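Local coordinates for protein lipase 2 (Yarrowia lipolytica, PDB 4JEI) that probably hydrolyses triacylglycerols as a secreted lipase of the alpha/beta hydrolase fold, at residues 223-228 and 246-251; 17-22 and 291-296; 101-106 and 236-241. The protein carries 2 engineered substitutions. All coordinates share one frame; numbering follows the deposited sequence.

Interaction 1 of 3, residues 223-228 and 246-251; sequences YRITHR and GEVFID
Thr-226 and Phe-249 face each other midway along two neighbouring parallel strands, 223-227 and 247-250. The axes of these short strand segments come within 4.5 Å and are inclined at 26°. Thr-226 makes both its backbone bonds to 247-250, one on each side of Phe-249. Thr-226 N donates to Val-248 O at 2.7 Å, almost straight, and Thr-226 O accepts Ile-250 N at 2.8 Å. Val-248 N to Arg-224 O and Arg-228 N to Ile-250 O carry the same pattern outward. At the start of the pair, Arg-224 N to Gly-246 O is weak.

Phe-249 can be followed from its root. CG stands anti to the backbone N and beside the carbonyl carbon (chi1 -177°), which turns the ring back to the first strand. Phe-249 CB lies 3.8 Å from Thr-226 OG1. Phe-249 CD2 comes closer to Thr-226 OG1, 3.3 Å, and the hydroxyl sits at the ring edge, in its plane. CE2 reaches the peptide between His-227 and Arg-228. At the tip, Phe-249 CZ meets Arg-228 CG at 3.5 Å, with the guanidinium plane turned 56° from the ring. The Thr-226 hydroxyl donates to Glu-247 OE2, whose extended chain crosses the threonine at about a right angle. OE2 has a second donor in Ser-274 N.

The other sheet face is largely apolar. Ile-225 and Val-248 lie side by side, CG1 to CB 4.0 Å. Ile-225 CG2 touches Ile-250 CD1 at 3.7 Å. His-227 is the polar exception, its ND1 bonded to Asn-288 O.

The pair belongs to the central mixed sheet of the hydrolase fold. Strand 183-187 flanks it beside 222-227, and strand 262-267 runs antiparallel beside 247-250. Helix 12-27 packs on the apolar face, with Phe-18 against Ile-225 and Val-248.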
loop_
_atom_site.group_PDB
_atom_site.type_symbol
_atom_site.label_atom_id
_atom_site.label_comp_id
_atom_site.label_asym_id
_atom_site.label_seq_id
_atom_site.Cartn_x
_atom_site.Cartn_y
_atom_site.Cartn_z
ATOM N N TYR A 223 -7.432 -0.423 -2.967
ATOM C CA TYR A 223 -6.817 0.056 -4.204
ATOM C C TYR A 223 -5.338 -0.280 -4.222
ATOM O O TYR A 223 -4.593 0.110 -3.318
ATOM C CB TYR A 223 -7.007 1.574 -4.373
ATOM C CG TYR A 223 -8.447 2.008 -4.499
ATOM C CD1 TYR A 223 -9.116 1.933 -5.717
ATOM C CD2 TYR A 223 -9.145 2.506 -3.401
ATOM C CE1 TYR A 223 -10.442 2.335 -5.839
ATOM C CE2 TYR A 223 -10.474 2.909 -3.509
ATOM C CZ TYR A 223 -11.118 2.821 -4.732
ATOM O OH TYR A 223 -12.422 3.225 -4.857
ATOM N N ARG A 224 -4.921 -1.014 -5.256
ATOM C CA ARG A 224 -3.542 -1.415 -5.465
ATOM C C ARG A 224 -3.017 -0.664 -6.685
ATOM O O ARG A 224 -3.373 -1.001 -7.814
ATOM C CB ARG A 224 -3.481 -2.926 -5.688
ATOM C CG ARG A 224 -3.239 -3.747 -4.426
ATOM C CD ARG A 224 -3.108 -5.248 -4.698
ATOM N NE ARG A 224 -2.373 -5.539 -5.936
ATOM C CZ ARG A 224 -2.951 -5.918 -7.076
ATOM N NH1 ARG A 224 -4.260 -6.068 -7.150
ATOM N NH2 ARG A 224 -2.206 -6.138 -8.154
ATOM N N ILE A 225 -2.236 0.397 -6.463
ATOM C CA ILE A 225 -1.719 1.203 -7.571
ATOM C C ILE A 225 -0.416 0.624 -8.109
ATOM O O ILE A 225 0.531 0.411 -7.348
ATOM C CB ILE A 225 -1.665 2.732 -7.273
ATOM C CG1 ILE A 225 -3.024 3.244 -6.745
ATOM C CG2 ILE A 225 -1.235 3.529 -8.520
ATOM C CD1 ILE A 225 -2.986 4.587 -6.090
ATOM N N THR A 226 -0.401 0.322 -9.417
ATOM C CA THR A 226 0.747 -0.236 -10.130
ATOM C C THR A 226 1.125 0.685 -11.290
ATOM O O THR A 226 0.294 1.469 -11.748
ATOM C CB THR A 226 0.464 -1.661 -10.591
ATOM O OG1 THR A 226 -0.598 -1.627 -11.534
ATOM C CG2 THR A 226 0.124 -2.599 -9.443
ATOM N N HIS A 227 2.371 0.591 -11.764
ATOM C CA HIS A 227 2.890 1.440 -12.829
ATOM C C HIS A 227 3.630 0.623 -13.892
ATOM O O HIS A 227 4.229 -0.402 -13.567
ATOM C CB HIS A 227 3.790 2.529 -12.199
ATOM C CG HIS A 227 4.636 3.308 -13.154
ATOM N ND1 HIS A 227 6.011 3.319 -13.045
ATOM C CD2 HIS A 227 4.276 4.087 -14.196
ATOM C CE1 HIS A 227 6.445 4.093 -14.024
ATOM N NE2 HIS A 227 5.437 4.575 -14.746
ATOM N N ARG A 228 3.559 1.078 -15.166
ATOM C CA ARG A 228 4.248 0.501 -16.323
ATOM C C ARG A 228 5.738 0.383 -16.021
ATOM O O ARG A 228 6.369 1.367 -15.623
ATOM C CB ARG A 228 4.100 1.432 -17.535
ATOM C CG ARG A 228 3.083 0.991 -18.568
ATOM C CD ARG A 228 3.633 0.888 -19.986
ATOM N NE ARG A 228 4.801 1.739 -20.232
ATOM C CZ ARG A 228 5.406 1.858 -21.409
ATOM N NH1 ARG A 228 4.947 1.200 -22.468
ATOM N NH2 ARG A 228 6.474 2.634 -21.537
ATOM N N GLY A 246 -8.102 -5.153 -6.239
ATOM C CA GLY A 246 -8.206 -4.726 -7.624
ATOM C C GLY A 246 -7.167 -3.680 -7.948
ATOM O O GLY A 246 -7.009 -2.680 -7.235
ATOM N N GLU A 247 -6.446 -3.932 -9.031
ATOM C CA GLU A 247 -5.376 -3.099 -9.539
ATOM C C GLU A 247 -5.872 -1.772 -10.139
ATOM O O GLU A 247 -6.964 -1.704 -10.709
ATOM C CB GLU A 247 -4.615 -3.911 -10.588
ATOM C CG GLU A 247 -3.339 -3.281 -11.093
ATOM C CD GLU A 247 -2.642 -4.060 -12.187
ATOM O OE1 GLU A 247 -3.123 -5.154 -12.563
ATOM O OE2 GLU A 247 -1.623 -3.548 -12.694
ATOM N N VAL A 248 -5.045 -0.724 -9.986
ATOM C CA VAL A 248 -5.191 0.620 -10.552
ATOM C C VAL A 248 -3.843 0.814 -11.257
ATOM O O VAL A 248 -2.802 0.863 -10.601
ATOM C CB VAL A 248 -5.498 1.722 -9.496
ATOM C CG1 VAL A 248 -5.558 3.104 -10.143
ATOM C CG2 VAL A 248 -6.797 1.424 -8.749
ATOM N N PHE A 249 -3.856 0.831 -12.590
ATOM C CA PHE A 249 -2.639 0.878 -13.394
ATOM C C PHE A 249 -2.328 2.202 -14.085
ATOM O O PHE A 249 -3.139 2.721 -14.856
ATOM C CB PHE A 249 -2.661 -0.295 -14.389
ATOM C CG PHE A 249 -1.473 -0.507 -15.295
ATOM C CD1 PHE A 249 -1.598 -0.367 -16.672
ATOM C CD2 PHE A 249 -0.255 -0.935 -14.783
ATOM C CE1 PHE A 249 -0.513 -0.614 -17.517
ATOM C CE2 PHE A 249 0.833 -1.164 -15.627
ATOM C CZ PHE A 249 0.693 -1.014 -16.988
ATOM N N ILE A 250 -1.119 2.722 -13.827
ATOM C CA ILE A 250 -0.593 3.927 -14.468
ATOM C C ILE A 250 0.119 3.434 -15.744
ATOM O O ILE A 250 1.266 2.974 -15.681
ATOM C CB ILE A 250 0.350 4.744 -13.529
ATOM C CG1 ILE A 250 -0.358 5.196 -12.237
ATOM C CG2 ILE A 250 0.974 5.938 -14.265
ATOM C CD1 ILE A 250 0.591 5.536 -11.092
ATOM N N ASP A 251 -0.592 3.480 -16.887
ATOM C CA ASP A 251 -0.068 3.070 -18.195
ATOM C C ASP A 251 0.665 4.265 -18.835
ATOM O O ASP A 251 0.275 4.755 -19.898
ATOM C CB ASP A 251 -1.220 2.563 -19.088
ATOM C CG ASP A 251 -0.804 1.868 -20.378
ATOM O OD1 ASP A 251 -1.701 1.494 -21.160
ATOM O OD2 ASP A 251 0.417 1.703 -20.604
#

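Interaction 2 of 3, residues 17-22 and 291-296; sequences FFEKYA and QYFVTE
Phe-293 holds CG anti to its carbonyl carbon and beside its N (chi1 -61°), and this lays its ring along helix 12-27 at Phe-18, Glu-19 and Ala-22. Phe-18 has a similar first torsion (-59°), which leads its own ring away and leaves CB to make the touch. The motif on the loop side is a classic gamma turn centred on Phe-293, closed by Val-294 N to Tyr-292 O. It follows helix 285-290 of the alpha/beta hydrolase fold and pushes the phenyl ring out at its apex.

One face of that ring lies over the helix backbone, with Glu-19 N above its centre. Phe-18 CB meets Phe-293 CZ at 3.6 Å. Glu-19 CG passes Phe-293 CB at 3.9 Å, while its carboxylate goes on to a salt bridge with Arg-23. Tyr-15, one turn earlier, meets the Phe-293 ring edge-to-face. Tyr-292 points elsewhere: its OH is hydrogen-bonded to Asp-230 OD2.

The contact thus joins the N-terminal helix to the C-terminal loop by packing of largely buried residues. Ala-22 completes it, its methyl CB 4.2 Å from Phe-293 CD2 and 3.4 Å from Tyr-292 O, the carbonyl oxygen that accepts the turn's bond.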
loop_
_atom_site.group_PDB
_atom_site.type_symbol
_atom_site.label_atom_id
_atom_site.label_comp_id
_atom_site.label_asym_id
_atom_site.label_seq_id
_atom_site.Cartn_x
_atom_site.Cartn_y
_atom_site.Cartn_z
ATOM N N PHE A 17 -7.823 11.573 -6.113
ATOM C CA PHE A 17 -7.942 10.695 -4.953
ATOM C C PHE A 17 -6.703 9.795 -4.846
ATOM O O PHE A 17 -6.148 9.667 -3.757
ATOM C CB PHE A 17 -9.246 9.882 -5.044
ATOM C CG PHE A 17 -9.381 8.717 -4.094
ATOM C CD1 PHE A 17 -9.791 8.915 -2.782
ATOM C CD2 PHE A 17 -9.150 7.416 -4.526
ATOM C CE1 PHE A 17 -9.941 7.834 -1.912
ATOM C CE2 PHE A 17 -9.286 6.338 -3.651
ATOM C CZ PHE A 17 -9.682 6.553 -2.350
ATOM N N PHE A 18 -6.262 9.191 -5.971
ATOM C CA PHE A 18 -5.078 8.329 -6.001
ATOM C C PHE A 18 -3.789 9.123 -5.781
ATOM O O PHE A 18 -2.884 8.635 -5.099
ATOM C CB PHE A 18 -4.997 7.527 -7.308
ATOM C CG PHE A 18 -6.171 6.621 -7.605
ATOM C CD1 PHE A 18 -6.630 5.716 -6.654
ATOM C CD2 PHE A 18 -6.778 6.632 -8.855
ATOM C CE1 PHE A 18 -7.716 4.881 -6.930
ATOM C CE2 PHE A 18 -7.862 5.795 -9.129
ATOM C CZ PHE A 18 -8.313 4.918 -8.170
ATOM N N GLU A 19 -3.714 10.344 -6.350
ATOM C CA GLU A 19 -2.570 11.246 -6.218
ATOM C C GLU A 19 -2.430 11.725 -4.774
ATOM O O GLU A 19 -1.310 11.893 -4.296
ATOM C CB GLU A 19 -2.708 12.437 -7.178
ATOM C CG GLU A 19 -1.459 13.304 -7.279
ATOM C CD GLU A 19 -1.473 14.400 -8.326
ATOM O OE1 GLU A 19 -0.412 15.035 -8.522
ATOM O OE2 GLU A 19 -2.532 14.625 -8.956
ATOM N N LYS A 20 -3.564 11.927 -4.079
ATOM C CA LYS A 20 -3.603 12.358 -2.681
ATOM C C LYS A 20 -2.867 11.334 -1.820
ATOM O O LYS A 20 -1.986 11.706 -1.042
ATOM C CB LYS A 20 -5.059 12.508 -2.212
ATOM C CG LYS A 20 -5.200 12.907 -0.757
ATOM C CD LYS A 20 -6.590 12.631 -0.272
ATOM C CE LYS A 20 -6.617 12.596 1.221
ATOM N NZ LYS A 20 -7.982 12.836 1.738
ATOM N N TYR A 21 -3.209 10.046 -2.003
ATOM C CA TYR A 21 -2.603 8.949 -1.264
ATOM C C TYR A 21 -1.191 8.650 -1.686
ATOM O O TYR A 21 -0.403 8.226 -0.846
ATOM C CB TYR A 21 -3.524 7.727 -1.189
ATOM C CG TYR A 21 -4.721 8.025 -0.320
ATOM C CD1 TYR A 21 -5.941 8.393 -0.882
ATOM C CD2 TYR A 21 -4.609 8.070 1.067
ATOM C CE1 TYR A 21 -7.027 8.754 -0.089
ATOM C CE2 TYR A 21 -5.685 8.434 1.873
ATOM C CZ TYR A 21 -6.895 8.770 1.288
ATOM O OH TYR A 21 -7.965 9.100 2.080
ATOM N N ALA A 22 -0.845 8.958 -2.954
ATOM C CA ALA A 22 0.510 8.847 -3.486
ATOM C C ALA A 22 1.366 9.874 -2.748
ATOM O O ALA A 22 2.424 9.522 -2.233
ATOM C CB ALA A 22 0.515 9.143 -4.973
ATOM N N GLN A 291 7.894 6.207 -9.927
ATOM C CA GLN A 291 6.891 6.982 -10.651
ATOM C C GLN A 291 5.433 6.605 -10.396
ATOM O O GLN A 291 4.839 5.848 -11.164
ATOM C CB GLN A 291 7.240 7.049 -12.147
ATOM C CG GLN A 291 8.673 7.529 -12.411
ATOM C CD GLN A 291 9.193 7.093 -13.756
ATOM O OE1 GLN A 291 9.495 7.914 -14.625
ATOM N NE2 GLN A 291 9.318 5.793 -13.960
ATOM N N TYR A 292 4.851 7.180 -9.332
ATOM C CA TYR A 292 3.454 6.979 -8.932
ATOM C C TYR A 292 2.781 8.336 -8.725
ATOM O O TYR A 292 2.669 8.803 -7.589
ATOM C CB TYR A 292 3.374 6.088 -7.677
ATOM C CG TYR A 292 3.536 4.622 -8.000
ATOM C CD1 TYR A 292 4.790 4.019 -7.988
ATOM C CD2 TYR A 292 2.444 3.851 -8.382
ATOM C CE1 TYR A 292 4.949 2.677 -8.329
ATOM C CE2 TYR A 292 2.592 2.512 -8.731
ATOM C CZ TYR A 292 3.845 1.928 -8.701
ATOM O OH TYR A 292 3.977 0.610 -9.060
ATOM N N PHE A 293 2.374 8.989 -9.848
ATOM C CA PHE A 293 1.782 10.341 -9.936
ATOM C C PHE A 293 2.827 11.394 -9.557
ATOM O O PHE A 293 3.052 12.353 -10.294
ATOM C CB PHE A 293 0.503 10.502 -9.079
ATOM C CG PHE A 293 -0.643 9.594 -9.453
ATOM C CD1 PHE A 293 -1.590 9.992 -10.390
ATOM C CD2 PHE A 293 -0.794 8.352 -8.846
ATOM C CE1 PHE A 293 -2.658 9.156 -10.727
ATOM C CE2 PHE A 293 -1.858 7.513 -9.190
ATOM C CZ PHE A 293 -2.780 7.918 -10.132
ATOM N N VAL A 294 3.465 11.183 -8.404
ATOM C CA VAL A 294 4.524 11.970 -7.784
ATOM C C VAL A 294 5.740 11.024 -7.740
ATOM O O VAL A 294 5.546 9.808 -7.671
ATOM C CB VAL A 294 4.042 12.361 -6.353
ATOM C CG1 VAL A 294 5.123 13.073 -5.546
ATOM C CG2 VAL A 294 2.777 13.210 -6.412
ATOM N N THR A 295 6.974 11.560 -7.813
ATOM C CA THR A 295 8.173 10.727 -7.702
ATOM C C THR A 295 8.360 10.309 -6.247
ATOM O O THR A 295 8.668 11.136 -5.391
ATOM C CB THR A 295 9.432 11.274 -8.445
ATOM O OG1 THR A 295 10.611 10.956 -7.703
ATOM C CG2 THR A 295 9.391 12.770 -8.719
ATOM N N GLU A 296 8.119 9.024 -5.972
ATOM C CA GLU A 296 8.205 8.415 -4.649
ATOM C C GLU A 296 9.631 8.148 -4.169
ATOM O O GLU A 296 10.535 7.961 -4.984
ATOM C CB GLU A 296 7.380 7.133 -4.609
ATOM C CG GLU A 296 6.416 7.132 -3.443
ATOM C CD GLU A 296 4.994 7.563 -3.735
ATOM O OE1 GLU A 296 4.188 7.547 -2.782
ATOM O OE2 GLU A 296 4.666 7.869 -4.904
#

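Interaction 3 of 3, residues 101-106 and 236-241; sequences MQAPLT and PFWDGY
Ala-103 puts its methyl group at the apolar centre, where three side chains of 236-241 meet it. Ala-103 CB is 3.5 Å from Trp-238 CD1. Ala-103 CB also lies 3.7 Å from Tyr-241 CE1, and Pro-236 CG touches it too. The indole presents its edge to the methyl.

Around this point the Tyr-241 ring is clasped on both faces. Pro-236 CG lies over the centre of one face. Leu-105 CD2 makes a CH-pi contact with the other, 4.0 Å from the ring centroid. Tyr-241 has CG anti to its carbonyl carbon (chi1 -72°), and this carries the phenol back across the loop to the facing chain. The type I turn from Trp-238 to Tyr-241 places both aromatic residues at its ends. Further out, Leu-124 and His-126 of strand 124-126 touch Leu-105 and Ala-103.

The polar edge has two bonds, both to backbone carbonyls. Tyr-241 OH donates to Ala-103 O at 2.7 Å. It comes from above the carbonyl plane, 71° out of it, while that oxygen lies at the ring's edge. Trp-238 NE1 makes a weak bond to Met-101 O at 3.3 Å, in the plane of the indole. A phenylalanine at Tyr-241 has no hydroxyl and would probably leave Ala-103 O without this donor.

The contact joins the chain after helix 91-99, probably the lid region as in related class 3 lipases, to the loop after strand 222-227. That loop supplies Pro-236 and two aromatic donors. Both acceptors are main-chain oxygens, so the polar bonds depend on the path of 101-106 and not on its side chains.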
loop_
_atom_site.group_PDB
_atom_site.type_symbol
_atom_site.label_atom_id
_atom_site.label_comp_id
_atom_site.label_asym_id
_atom_site.label_seq_id
_atom_site.Cartn_x
_atom_site.Cartn_y
_atom_site.Cartn_z
ATOM N N MET A 101 15.674 -13.720 -3.494
ATOM C CA MET A 101 15.683 -14.513 -2.261
ATOM C C MET A 101 14.475 -15.390 -2.067
ATOM O O MET A 101 13.423 -15.195 -2.690
ATOM C CB MET A 101 15.867 -13.636 -1.013
ATOM C CG MET A 101 17.185 -13.856 -0.321
ATOM S SD MET A 101 17.624 -12.499 0.787
ATOM C CE MET A 101 16.668 -12.943 2.241
ATOM N N GLN A 102 14.644 -16.354 -1.150
ATOM C CA GLN A 102 13.619 -17.261 -0.672
ATOM C C GLN A 102 12.519 -16.383 -0.084
ATOM O O GLN A 102 12.802 -15.485 0.718
ATOM C CB GLN A 102 14.192 -18.239 0.391
ATOM C CG GLN A 102 15.061 -17.619 1.520
ATOM C CD GLN A 102 16.518 -17.346 1.168
ATOM O OE1 GLN A 102 17.169 -16.479 1.763
ATOM N NE2 GLN A 102 17.081 -18.089 0.221
ATOM N N ALA A 103 11.294 -16.555 -0.576
ATOM C CA ALA A 103 10.153 -15.803 -0.084
ATOM C C ALA A 103 9.240 -16.827 0.596
ATOM O O ALA A 103 8.258 -17.278 0.000
ATOM C CB ALA A 103 9.452 -15.100 -1.233
ATOM N N PRO A 104 9.608 -17.287 1.812
ATOM C CA PRO A 104 8.814 -18.322 2.474
ATOM C C PRO A 104 7.496 -17.801 3.019
ATOM O O PRO A 104 7.444 -16.720 3.613
ATOM C CB PRO A 104 9.743 -18.806 3.590
ATOM C CG PRO A 104 11.081 -18.205 3.320
ATOM C CD PRO A 104 10.760 -16.922 2.655
ATOM N N LEU A 105 6.430 -18.571 2.790
ATOM C CA LEU A 105 5.078 -18.238 3.220
ATOM C C LEU A 105 4.738 -18.888 4.549
ATOM O O LEU A 105 5.063 -20.054 4.777
ATOM C CB LEU A 105 4.046 -18.673 2.167
ATOM C CG LEU A 105 4.077 -17.951 0.826
ATOM C CD1 LEU A 105 4.056 -18.939 -0.313
ATOM C CD2 LEU A 105 2.913 -16.995 0.696
ATOM N N THR A 106 4.083 -18.125 5.421
ATOM C CA THR A 106 3.564 -18.566 6.717
ATOM C C THR A 106 2.140 -18.069 6.857
ATOM O O THR A 106 1.769 -17.076 6.224
ATOM C CB THR A 106 4.471 -18.221 7.923
ATOM O OG1 THR A 106 3.653 -17.984 9.071
ATOM C CG2 THR A 106 5.325 -17.018 7.698
ATOM N N PRO A 236 7.185 -11.433 -5.269
ATOM C CA PRO A 236 8.028 -12.562 -5.709
ATOM C C PRO A 236 7.514 -13.250 -6.969
ATOM O O PRO A 236 6.302 -13.400 -7.148
ATOM C CB PRO A 236 8.007 -13.517 -4.499
ATOM C CG PRO A 236 7.399 -12.739 -3.363
ATOM C CD PRO A 236 6.473 -11.774 -4.025
ATOM N N PHE A 237 8.451 -13.676 -7.842
ATOM C CA PHE A 237 8.138 -14.379 -9.090
ATOM C C PHE A 237 7.648 -15.806 -8.856
ATOM O O PHE A 237 7.034 -16.388 -9.757
ATOM C CB PHE A 237 9.334 -14.370 -10.051
ATOM C CG PHE A 237 9.673 -13.006 -10.597
ATOM C CD1 PHE A 237 10.900 -12.416 -10.323
ATOM C CD2 PHE A 237 8.760 -12.305 -11.379
ATOM C CE1 PHE A 237 11.213 -11.152 -10.827
ATOM C CE2 PHE A 237 9.071 -11.038 -11.876
ATOM C CZ PHE A 237 10.299 -10.473 -11.602
ATOM N N TRP A 238 7.892 -16.355 -7.639
ATOM C CA TRP A 238 7.469 -17.692 -7.216
ATOM C C TRP A 238 5.998 -17.933 -7.503
ATOM O O TRP A 238 5.184 -17.008 -7.412
ATOM C CB TRP A 238 7.778 -17.941 -5.728
ATOM C CG TRP A 238 9.189 -17.627 -5.312
ATOM C CD1 TRP A 238 9.572 -16.829 -4.276
ATOM C CD2 TRP A 238 10.402 -18.121 -5.907
ATOM N NE1 TRP A 238 10.945 -16.789 -4.187
ATOM C CE2 TRP A 238 11.482 -17.572 -5.181
ATOM C CE3 TRP A 238 10.684 -18.976 -6.993
ATOM C CZ2 TRP A 238 12.821 -17.848 -5.501
ATOM C CZ3 TRP A 238 12.008 -19.239 -7.317
ATOM C CH2 TRP A 238 13.059 -18.686 -6.573
ATOM N N ASP A 239 5.671 -19.163 -7.902
ATOM C CA ASP A 239 4.321 -19.555 -8.293
ATOM C C ASP A 239 3.272 -19.498 -7.191
ATOM O O ASP A 239 2.108 -19.210 -7.487
ATOM C CB ASP A 239 4.332 -20.913 -9.000
ATOM C CG ASP A 239 5.345 -21.006 -10.122
ATOM O OD1 ASP A 239 6.563 -21.106 -9.821
ATOM O OD2 ASP A 239 4.930 -20.961 -11.303
ATOM N N GLY A 240 3.692 -19.734 -5.945
ATOM C CA GLY A 240 2.825 -19.701 -4.774
ATOM C C GLY A 240 2.174 -18.354 -4.523
ATOM O O GLY A 240 1.074 -18.306 -3.976
ATOM N N TYR A 241 2.837 -17.255 -4.938
ATOM C CA TYR A 241 2.363 -15.883 -4.761
ATOM C C TYR A 241 1.286 -15.452 -5.750
ATOM O O TYR A 241 1.397 -15.709 -6.949
ATOM C CB TYR A 241 3.538 -14.902 -4.719
ATOM C CG TYR A 241 4.318 -15.010 -3.432
ATOM C CD1 TYR A 241 5.343 -15.942 -3.288
ATOM C CD2 TYR A 241 4.000 -14.219 -2.331
ATOM C CE1 TYR A 241 6.037 -16.077 -2.091
ATOM C CE2 TYR A 241 4.699 -14.331 -1.134
ATOM C CZ TYR A 241 5.716 -15.264 -1.017
ATOM O OH TYR A 241 6.400 -15.378 0.168
#

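Interactions 1 and 2 are neighbours, with centres about 11 Å apart. Tyr-292 joins them: its OH packs 3.1 Å from His-227 N, and its CE2 meets the backbone of Ile-225 and Thr-226. Both flank the probable catalytic triad of Ser-162, His-289 and Asp-230. Asp-230 follows 223-228 closely in sequence, and His-289 comes just before 291-296. Interaction 3 stands apart, about 21 Å from interaction 1 and about 28 Å from interaction 2 between centres, and across the chain's centre from interaction 2. The link is along the chain: 236-241 belongs to the connection between the two strands of interaction 1. That connection runs from the sheet past Asp-230 to the peripheral contact and back.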